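Local coordinates for putative alkaline phosphatase (Pseudomonas fluorescens, PDB 4F1V), which binds hydrogenphosphate as a high-affinity periplasmic receptor and probably hands it to a PstSACB-type ABC transporter for import, at residues A[23-28]-A[312-317]; A[324-329]-A[334-339]; A[346-349]-A[355-358]. All blocks are in the same frame, centred on the assembly; numbering follows the deposited sequence. Where two conformers were deposited one is given.

Overall arrangement
Following the chain from its N terminus, the loop 23-28 comes first and waits through 283 residues, including every strand of the two sheets except 5-7, before helix 305-318 returns to it in contact 1. That long closure pins the N-terminal loop to a late helix of the chain. Contacts 2 and 3 then follow in series, neither nested nor crossed: contact 2 closes the turn after helix 326-331, and contact 3 the turn after helix 339-349. Helix 305-318 joins them, since Lys317 packs on Asn324 and Asn325 of contact 2, while Arg312 and Phe315 reach Ile358 of contact 3. Contacts 2 and 3 do not touch each other.

Contact 1: A[23-28]-A[312-317]; sequences AGFAQY and RDFFTK
Phe25 and Phe314 form a small, buried aromatic contact that joins the loop leading into strand 29-30 to helix 305-318, close to strand 291-299 of the five-stranded sheet. The meeting is between side chains alone. CZ, at the far end of the Phe25 ring, comes 3.5 Å from Phe314 CB; its neighbour CE1 lies almost as near the same CB, and CZ also reaches Phe314 CG. Phe25 therefore presses on the root of Phe314 rather than on the outer end of its ring. The two side chains cross at about a right angle, and the ring planes are inclined by 48° with centroids 5.2 Å apart, an oblique pair that is neither a stack nor a T-shaped one. The backbone directs Phe314 CB at the loop; CG, anti to the backbone N (chi1 172°), sets the ring next to the end of Phe25. At the edge of the Phe25 ring, in its plane, lies the carbonyl O of Ala23. Each ring has further company: Phe25 meets Trp59 and Phe298, and Phe314 meets His318, Leu296 and Thr22. The loop itself is tied down by backbone hydrogen bonds of Gly24 and Ala26 with Ile3, and its end by Tyr28, whose OH bonds to the carbonyl O of Ala8 in the phosphate pocket. Such packing of a late helix and an early loop over one sheet fits the alpha/beta lobe of a Venus-flytrap, periplasmic-binding-protein fold.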
loop_
_atom_site.group_PDB
_atom_site.type_symbol
_atom_site.label_atom_id
_atom_site.label_comp_id
_atom_site.label_asym_id
_atom_site.label_seq_id
_atom_site.Cartn_x
_atom_site.Cartn_y
_atom_site.Cartn_z
ATOM N N ALA A 23 -10.168 21.135 2.424
ATOM C CA ALA A 23 -10.772 21.807 3.558
ATOM C C ALA A 23 -11.613 20.848 4.373
ATOM O O ALA A 23 -12.347 20.024 3.880
ATOM C CB ALA A 23 -11.651 22.967 3.094
ATOM N N GLY A 24 -11.500 21.021 5.712
ATOM C CA GLY A 24 -12.280 20.231 6.638
ATOM C C GLY A 24 -11.620 18.961 7.066
ATOM O O GLY A 24 -12.116 18.320 8.003
ATOM N N PHE A 25 -10.530 18.516 6.417
ATOM C CA PHE A 25 -9.846 17.275 6.750
ATOM C C PHE A 25 -8.833 17.529 7.835
ATOM O O PHE A 25 -7.922 18.349 7.713
ATOM C CB PHE A 25 -9.133 16.674 5.530
ATOM C CG PHE A 25 -10.015 15.887 4.603
ATOM C CD1 PHE A 25 -11.056 16.485 3.886
ATOM C CD2 PHE A 25 -9.779 14.552 4.370
ATOM C CE1 PHE A 25 -11.822 15.768 3.012
ATOM C CE2 PHE A 25 -10.559 13.808 3.528
ATOM C CZ PHE A 25 -11.597 14.400 2.829
ATOM N N ALA A 26 -8.949 16.781 8.909
ATOM C CA ALA A 26 -7.916 16.712 9.951
ATOM C C ALA A 26 -6.650 16.051 9.380
ATOM O O ALA A 26 -6.680 15.332 8.371
ATOM C CB ALA A 26 -8.423 15.892 11.113
ATOM N N GLN A 27 -5.524 16.295 10.014
ATOM C CA GLN A 27 -4.279 15.722 9.513
ATOM C C GLN A 27 -4.379 14.182 9.673
ATOM O O GLN A 27 -4.814 13.610 10.652
ATOM C CB GLN A 27 -3.109 16.305 10.277
ATOM C CG GLN A 27 -2.832 17.805 10.070
ATOM C CD GLN A 27 -2.704 18.137 8.558
ATOM O OE1 GLN A 27 -1.739 17.681 7.884
ATOM N NE2 GLN A 27 -3.597 18.947 8.029
ATOM N N TYR A 28 -3.852 13.500 8.629
ATOM C CA TYR A 28 -3.875 12.042 8.529
ATOM C C TYR A 28 -3.038 11.399 9.631
ATOM O O TYR A 28 -1.934 11.873 9.954
ATOM C CB TYR A 28 -3.252 11.646 7.156
ATOM C CG TYR A 28 -3.230 10.173 6.863
ATOM C CD1 TYR A 28 -4.371 9.556 6.336
ATOM C CD2 TYR A 28 -2.104 9.377 7.083
ATOM C CE1 TYR A 28 -4.346 8.196 6.006
ATOM C CE2 TYR A 28 -2.077 8.023 6.764
ATOM C CZ TYR A 28 -3.203 7.456 6.203
ATOM O OH TYR A 28 -3.216 6.132 5.824
ATOM N N ARG A 312 -16.579 15.173 -1.120
ATOM C CA ARG A 312 -16.615 15.341 -2.583
ATOM C C ARG A 312 -15.469 16.239 -3.041
ATOM O O ARG A 312 -14.823 15.946 -4.071
ATOM C CB ARG A 312 -17.980 15.938 -3.043
ATOM C CG ARG A 312 -19.138 14.979 -2.896
ATOM C CD ARG A 312 -20.459 15.555 -3.340
ATOM N NE ARG A 312 -20.409 16.011 -4.719
ATOM C CZ ARG A 312 -20.473 15.247 -5.797
ATOM N NH1 ARG A 312 -20.716 13.903 -5.679
ATOM N NH2 ARG A 312 -20.296 15.727 -7.033
ATOM N N ASP A 313 -15.216 17.357 -2.372
ATOM C CA ASP A 313 -14.182 18.272 -2.801
ATOM C C ASP A 313 -12.801 17.622 -2.759
ATOM O O ASP A 313 -11.938 17.921 -3.615
ATOM C CB ASP A 313 -14.223 19.533 -1.942
ATOM C CG ASP A 313 -15.477 20.406 -2.159
ATOM O OD1 ASP A 313 -16.141 20.205 -3.207
ATOM O OD2 ASP A 313 -15.720 21.283 -1.315
ATOM N N PHE A 314 -12.550 16.728 -1.808
ATOM C CA PHE A 314 -11.291 15.976 -1.815
ATOM C C PHE A 314 -11.172 15.066 -3.033
ATOM O O PHE A 314 -10.135 15.036 -3.724
ATOM C CB PHE A 314 -11.132 15.159 -0.538
ATOM C CG PHE A 314 -9.932 14.225 -0.583
ATOM C CD1 PHE A 314 -8.640 14.749 -0.706
ATOM C CD2 PHE A 314 -10.096 12.845 -0.552
ATOM C CE1 PHE A 314 -7.553 13.871 -0.818
ATOM C CE2 PHE A 314 -9.024 11.990 -0.709
ATOM C CZ PHE A 314 -7.736 12.511 -0.863
ATOM N N PHE A 315 -12.227 14.308 -3.366
ATOM C CA PHE A 315 -12.196 13.492 -4.544
ATOM C C PHE A 315 -11.978 14.338 -5.811
ATOM O O PHE A 315 -11.270 13.912 -6.735
ATOM C CB PHE A 315 -13.482 12.639 -4.675
ATOM C CG PHE A 315 -13.419 11.319 -3.914
ATOM C CD1 PHE A 315 -13.407 10.090 -4.623
ATOM C CD2 PHE A 315 -13.393 11.249 -2.532
ATOM C CE1 PHE A 315 -13.358 8.905 -3.985
ATOM C CE2 PHE A 315 -13.288 10.041 -1.869
ATOM C CZ PHE A 315 -13.287 8.873 -2.593
ATOM N N THR A 316 -12.599 15.522 -5.871
ATOM C CA THR A 316 -12.462 16.418 -7.020
ATOM C C THR A 316 -10.987 16.790 -7.228
ATOM O O THR A 316 -10.535 16.924 -8.366
ATOM C CB THR A 316 -13.330 17.645 -6.808
ATOM O OG1 THR A 316 -14.692 17.198 -6.892
ATOM C CG2 THR A 316 -13.121 18.709 -7.851
ATOM N N LYS A 317 -10.244 16.981 -6.163
ATOM C CA LYS A 317 -8.798 17.233 -6.239
ATOM C C LYS A 317 -7.976 15.987 -6.560
ATOM O O LYS A 317 -7.169 15.976 -7.507
ATOM C CB LYS A 317 -8.320 17.938 -4.966
ATOM C CG LYS A 317 -6.849 18.298 -5.079
ATOM C CD LYS A 317 -6.346 19.258 -4.079
ATOM C CE LYS A 317 -5.051 19.959 -4.470
ATOM N NZ LYS A 317 -4.645 20.883 -3.378
#

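Contact 2: A[324-329]-A[334-339]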
loop_
_atom_site.group_PDB
_atom_site.type_symbol
_atom_site.label_atom_id
_atom_site.label_comp_id
_atom_site.label_asym_id
_atom_site.label_seq_id
_atom_site.Cartn_x
_atom_site.Cartn_y
_atom_site.Cartn_z
ATOM N N ASN A 324 -4.633 19.038 -9.252
ATOM C CA ASN A 324 -4.701 17.774 -8.586
ATOM C C ASN A 324 -3.460 17.560 -7.663
ATOM O O ASN A 324 -2.687 18.477 -7.410
ATOM C CB ASN A 324 -4.942 16.628 -9.612
ATOM C CG ASN A 324 -3.757 16.454 -10.555
ATOM O OD1 ASN A 324 -2.589 16.527 -10.174
ATOM N ND2 ASN A 324 -4.078 16.134 -11.838
ATOM N N ASN A 325 -3.318 16.336 -7.145
ATOM C CA ASN A 325 -2.237 16.046 -6.210
ATOM C C ASN A 325 -1.052 15.313 -6.858
ATOM O O ASN A 325 -0.170 14.810 -6.142
ATOM C CB ASN A 325 -2.765 15.227 -5.052
ATOM C CG ASN A 325 -3.633 16.019 -4.093
ATOM O OD1 ASN A 325 -3.376 17.232 -3.857
ATOM N ND2 ASN A 325 -4.658 15.416 -3.490
ATOM N N ASP A 326 -0.982 15.248 -8.199
ATOM C CA ASP A 326 0.006 14.408 -8.830
ATOM C C ASP A 326 1.438 14.825 -8.545
ATOM O O ASP A 326 2.320 13.949 -8.410
ATOM C CB ASP A 326 -0.237 14.271 -10.309
ATOM C CG ASP A 326 -1.459 13.434 -10.657
ATOM O OD1 ASP A 326 -2.131 12.897 -9.761
ATOM O OD2 ASP A 326 -1.707 13.283 -11.908
ATOM N N ALA A 327 1.742 16.134 -8.490
ATOM C CA ALA A 327 3.114 16.526 -8.184
ATOM C C ALA A 327 3.537 16.009 -6.789
ATOM O O ALA A 327 4.636 15.441 -6.633
ATOM C CB ALA A 327 3.318 18.027 -8.290
ATOM N N ALA A 328 2.651 16.166 -5.795
ATOM C CA ALA A 328 2.936 15.657 -4.445
ATOM C C ALA A 328 3.075 14.139 -4.438
ATOM O O ALA A 328 3.901 13.592 -3.701
ATOM C CB ALA A 328 1.836 16.083 -3.482
ATOM N N ILE A 329 2.258 13.449 -5.232
ATOM C CA ILE A 329 2.371 11.998 -5.379
ATOM C C ILE A 329 3.793 11.633 -5.793
ATOM O O ILE A 329 4.445 10.766 -5.178
ATOM C CB ILE A 329 1.274 11.496 -6.311
ATOM C CG1 ILE A 329 -0.108 11.615 -5.653
ATOM C CG2 ILE A 329 1.559 10.064 -6.749
ATOM C CD1 ILE A 329 -1.290 11.457 -6.575
ATOM N N PHE A 334 5.790 7.940 -5.342
ATOM C CA PHE A 334 4.648 7.175 -5.836
ATOM C C PHE A 334 4.328 7.532 -7.296
ATOM O O PHE A 334 4.831 8.499 -7.869
ATOM C CB PHE A 334 3.422 7.384 -4.899
ATOM C CG PHE A 334 3.708 7.035 -3.460
ATOM C CD1 PHE A 334 4.173 5.772 -3.112
ATOM C CD2 PHE A 334 3.469 7.961 -2.461
ATOM C CE1 PHE A 334 4.445 5.453 -1.774
ATOM C CE2 PHE A 334 3.730 7.653 -1.150
ATOM C CZ PHE A 334 4.216 6.404 -0.823
ATOM N N VAL A 335 3.410 6.702 -7.837
ATOM C CA VAL A 335 3.010 6.827 -9.245
ATOM C C VAL A 335 1.578 7.353 -9.340
ATOM O O VAL A 335 0.637 6.699 -8.848
ATOM C CB VAL A 335 3.114 5.456 -9.964
ATOM C CG1 VAL A 335 2.707 5.585 -11.413
ATOM C CG2 VAL A 335 4.516 4.874 -9.881
ATOM N N PRO A 336 1.372 8.489 -9.992
ATOM C CA PRO A 336 0.001 8.985 -10.249
ATOM C C PRO A 336 -0.806 7.998 -11.081
ATOM O O PRO A 336 -0.277 7.182 -11.868
ATOM C CB PRO A 336 0.240 10.271 -11.037
ATOM C CG PRO A 336 1.607 10.712 -10.588
ATOM C CD PRO A 336 2.420 9.467 -10.454
ATOM N N LEU A 337 -2.119 8.037 -10.889
ATOM C CA LEU A 337 -2.990 7.252 -11.723
ATOM C C LEU A 337 -3.110 7.879 -13.106
ATOM O O LEU A 337 -3.146 9.122 -13.262
ATOM C CB LEU A 337 -4.414 7.160 -11.145
ATOM C CG LEU A 337 -4.452 6.522 -9.722
ATOM C CD1 LEU A 337 -5.885 6.398 -9.252
ATOM C CD2 LEU A 337 -3.729 5.191 -9.631
ATOM N N PRO A 338 -3.196 7.046 -14.171
ATOM C CA PRO A 338 -3.473 7.507 -15.522
ATOM C C PRO A 338 -4.711 8.395 -15.558
ATOM O O PRO A 338 -5.697 8.265 -14.848
ATOM C CB PRO A 338 -3.641 6.216 -16.319
ATOM C CG PRO A 338 -2.798 5.194 -15.611
ATOM C CD PRO A 338 -2.961 5.590 -14.146
ATOM N N THR A 339 -4.742 9.279 -16.567
ATOM C CA THR A 339 -5.867 10.151 -16.766
ATOM C C THR A 339 -7.197 9.370 -16.940
ATOM O O THR A 339 -8.261 9.759 -16.357
ATOM C CB THR A 339 -5.584 11.030 -18.016
ATOM O OG1 THR A 339 -4.364 11.750 -17.785
ATOM C CG2 THR A 339 -6.740 11.908 -18.338
HETATM O O HOH W 1 -3.191 10.281 -9.571
#
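Backbone and backbone meet where helix 326-331 ends: Phe334 N donates to Ile329 O at 3.1 Å, and the chain then doubles back past the helix until Asp326 and Pro336 lie opposite each other, their CA atoms 5.6 Å apart. Between these points Ile329 and Pro336 carry most of the packing. The CG2 branch of Ile329 does the touching, meeting Pro336 N at 3.6 Å and resting against Phe334 CB and the proline CD. This methyl is anti to the backbone N while CG1 stands beside it (chi1 -69°), which turns CG2 to the returning chain. Phe334 contributes chiefly its CB, as its ring leads off toward Leu10, Val91 and Thr93; its side chain is about 9 Å from the bound hydrogenphosphate. Across the first turn of the helix the flat carboxylate of Asp326 packs on the proline ring, with CG 3.6 Å from Pro336 CB. Its oxygens are engaged separately: OD1 accepts from a water at 2.8 Å, and that water in turn accepts from Leu337 N, also at 2.8 Å, whereas OD2 forms a salt bridge with Lys342. Just before it, Asn324 OD1 accepts from Asp326 N at 2.8 Å in an Asx turn that leads into the helix. The same Lys342 also bonds to Leu337 O, tying the acid and the loop to helix 339-349. The chemistry is thus divided, an apolar seam at Ile329 and a hydrated, charged one at Asp326; the lysine would be expected to favour an ionised carboxylate, and the water gives the Leu337 amide an acceptor that the helix backbone does not supply.

Contact 3: A[346-349]-A[355-358]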
loop_
_atom_site.group_PDB
_atom_site.type_symbol
_atom_site.label_atom_id
_atom_site.label_comp_id
_atom_site.label_asym_id
_atom_site.label_seq_id
_atom_site.Cartn_x
_atom_site.Cartn_y
_atom_site.Cartn_z
ATOM N N ARG A 346 -14.007 9.321 -11.099
ATOM C CA ARG A 346 -14.968 10.398 -11.008
ATOM C C ARG A 346 -16.366 10.012 -11.499
ATOM O O ARG A 346 -17.384 10.402 -10.939
ATOM C CB ARG A 346 -14.495 11.636 -11.834
ATOM C CG ARG A 346 -13.200 12.273 -11.358
ATOM C CD ARG A 346 -12.968 13.658 -11.892
ATOM N NE ARG A 346 -13.074 13.693 -13.316
ATOM C CZ ARG A 346 -12.060 13.442 -14.166
ATOM N NH1 ARG A 346 -12.267 13.443 -15.527
ATOM N NH2 ARG A 346 -10.839 13.153 -13.730
ATOM N N ALA A 347 -16.396 9.222 -12.589
ATOM C CA ALA A 347 -17.690 8.876 -13.193
ATOM C C ALA A 347 -18.563 8.083 -12.227
ATOM O O ALA A 347 -19.808 8.229 -12.236
ATOM C CB ALA A 347 -17.498 8.087 -14.480
ATOM N N SER A 348 -17.966 7.252 -11.415
ATOM C CA SER A 348 -18.735 6.485 -10.420
ATOM C C SER A 348 -19.019 7.271 -9.135
ATOM O O SER A 348 -20.147 7.260 -8.622
ATOM C CB SER A 348 -18.038 5.153 -10.059
ATOM O OG SER A 348 -18.094 4.220 -11.113
ATOM N N PHE A 349 -17.987 7.903 -8.571
ATOM C CA PHE A 349 -18.051 8.393 -7.206
ATOM C C PHE A 349 -18.317 9.886 -7.089
ATOM O O PHE A 349 -18.674 10.342 -5.986
ATOM C CB PHE A 349 -16.805 7.945 -6.397
ATOM C CG PHE A 349 -16.691 6.455 -6.396
ATOM C CD1 PHE A 349 -15.601 5.786 -6.952
ATOM C CD2 PHE A 349 -17.708 5.634 -5.846
ATOM C CE1 PHE A 349 -15.524 4.442 -7.026
ATOM C CE2 PHE A 349 -17.624 4.262 -5.912
ATOM C CZ PHE A 349 -16.500 3.648 -6.474
ATOM N N ALA A 355 -25.422 5.996 -9.488
ATOM C CA ALA A 355 -25.918 5.365 -8.275
ATOM C C ALA A 355 -24.863 5.260 -7.190
ATOM O O ALA A 355 -25.237 5.094 -6.000
ATOM C CB ALA A 355 -26.412 3.992 -8.591
ATOM N N LEU A 356 -23.571 5.290 -7.559
ATOM C CA LEU A 356 -22.476 5.168 -6.578
ATOM C C LEU A 356 -21.967 6.494 -6.070
ATOM O O LEU A 356 -21.045 6.526 -5.221
ATOM C CB LEU A 356 -21.299 4.356 -7.198
ATOM C CG LEU A 356 -21.632 2.958 -7.661
ATOM C CD1 LEU A 356 -20.358 2.243 -8.105
ATOM C CD2 LEU A 356 -22.337 2.170 -6.606
ATOM N N SER A 357 -22.510 7.613 -6.514
ATOM C CA SER A 357 -21.860 8.892 -6.269
ATOM C C SER A 357 -22.020 9.354 -4.806
ATOM O O SER A 357 -23.069 9.230 -4.182
ATOM C CB SER A 357 -22.361 9.964 -7.250
ATOM O OG SER A 357 -23.723 10.274 -6.992
ATOM N N ILE A 358 -20.943 9.947 -4.309
ATOM C CA ILE A 358 -20.906 10.439 -2.936
ATOM C C ILE A 358 -21.990 11.498 -2.771
ATOM O O ILE A 358 -22.079 12.457 -3.537
ATOM C CB ILE A 358 -19.499 10.987 -2.586
ATOM C CG1 ILE A 358 -18.428 9.897 -2.659
ATOM C CG2 ILE A 358 -19.495 11.681 -1.243
ATOM C CD1 ILE A 358 -17.027 10.413 -2.888
#
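Phe349, Leu356 and Ser348 give up the most surface here, where the chain leaves helix 339-349 and folds back beside its last residues. Phe349 and Leu356 lie side by side and point the same way. CE2 of the ring rests 3.9 Å from Leu356 CB and 4.0 Å from its CD1, while CD2 brings the ring edge, near its plane, to 3.5 Å from Leu356 O. With CG beside the backbone N and anti to the carbonyl carbon (chi1 -58°), the phenyl ring is set under Ser348, whose CB sits over the centre of one face; the ring also meets Trp268. Ser348 meets the returning chain mainly through its carbonyl O, 3.2 Å from Leu356 C, with its CB also near Leu356 CD1; the nearby Ser357 N approaches that oxygen at too poor an angle for a hydrogen bond. The bond that fastens the turn lies one residue further on: Ile358 N donates to Phe349 O at 2.8 Å and is almost straight, 178° at the hydrogen, although it comes from above the carbonyl plane. Ile358 CG1 and CD1 also crowd this oxygen, CG1 at 3.4 Å, and Ser357 CA adds a CA-H...O contact to it. Replacing Phe349 by an alanine would probably open a gap beside Leu356 and under Ser348 and take away the ring that meets Trp268. Inside the turn, Ser357 OG bonds to Ala352 O, with Asn354 O as an alternative acceptor for its one proton. The contact sits against the outermost strand 85-94, where Phe349 packs on Ile86 and Val88 and Ile358 on Ile86, and Ile358 also reaches Val311 and Phe315 of helix 305-318, whose Arg312 holds the Ile358 carbonyl.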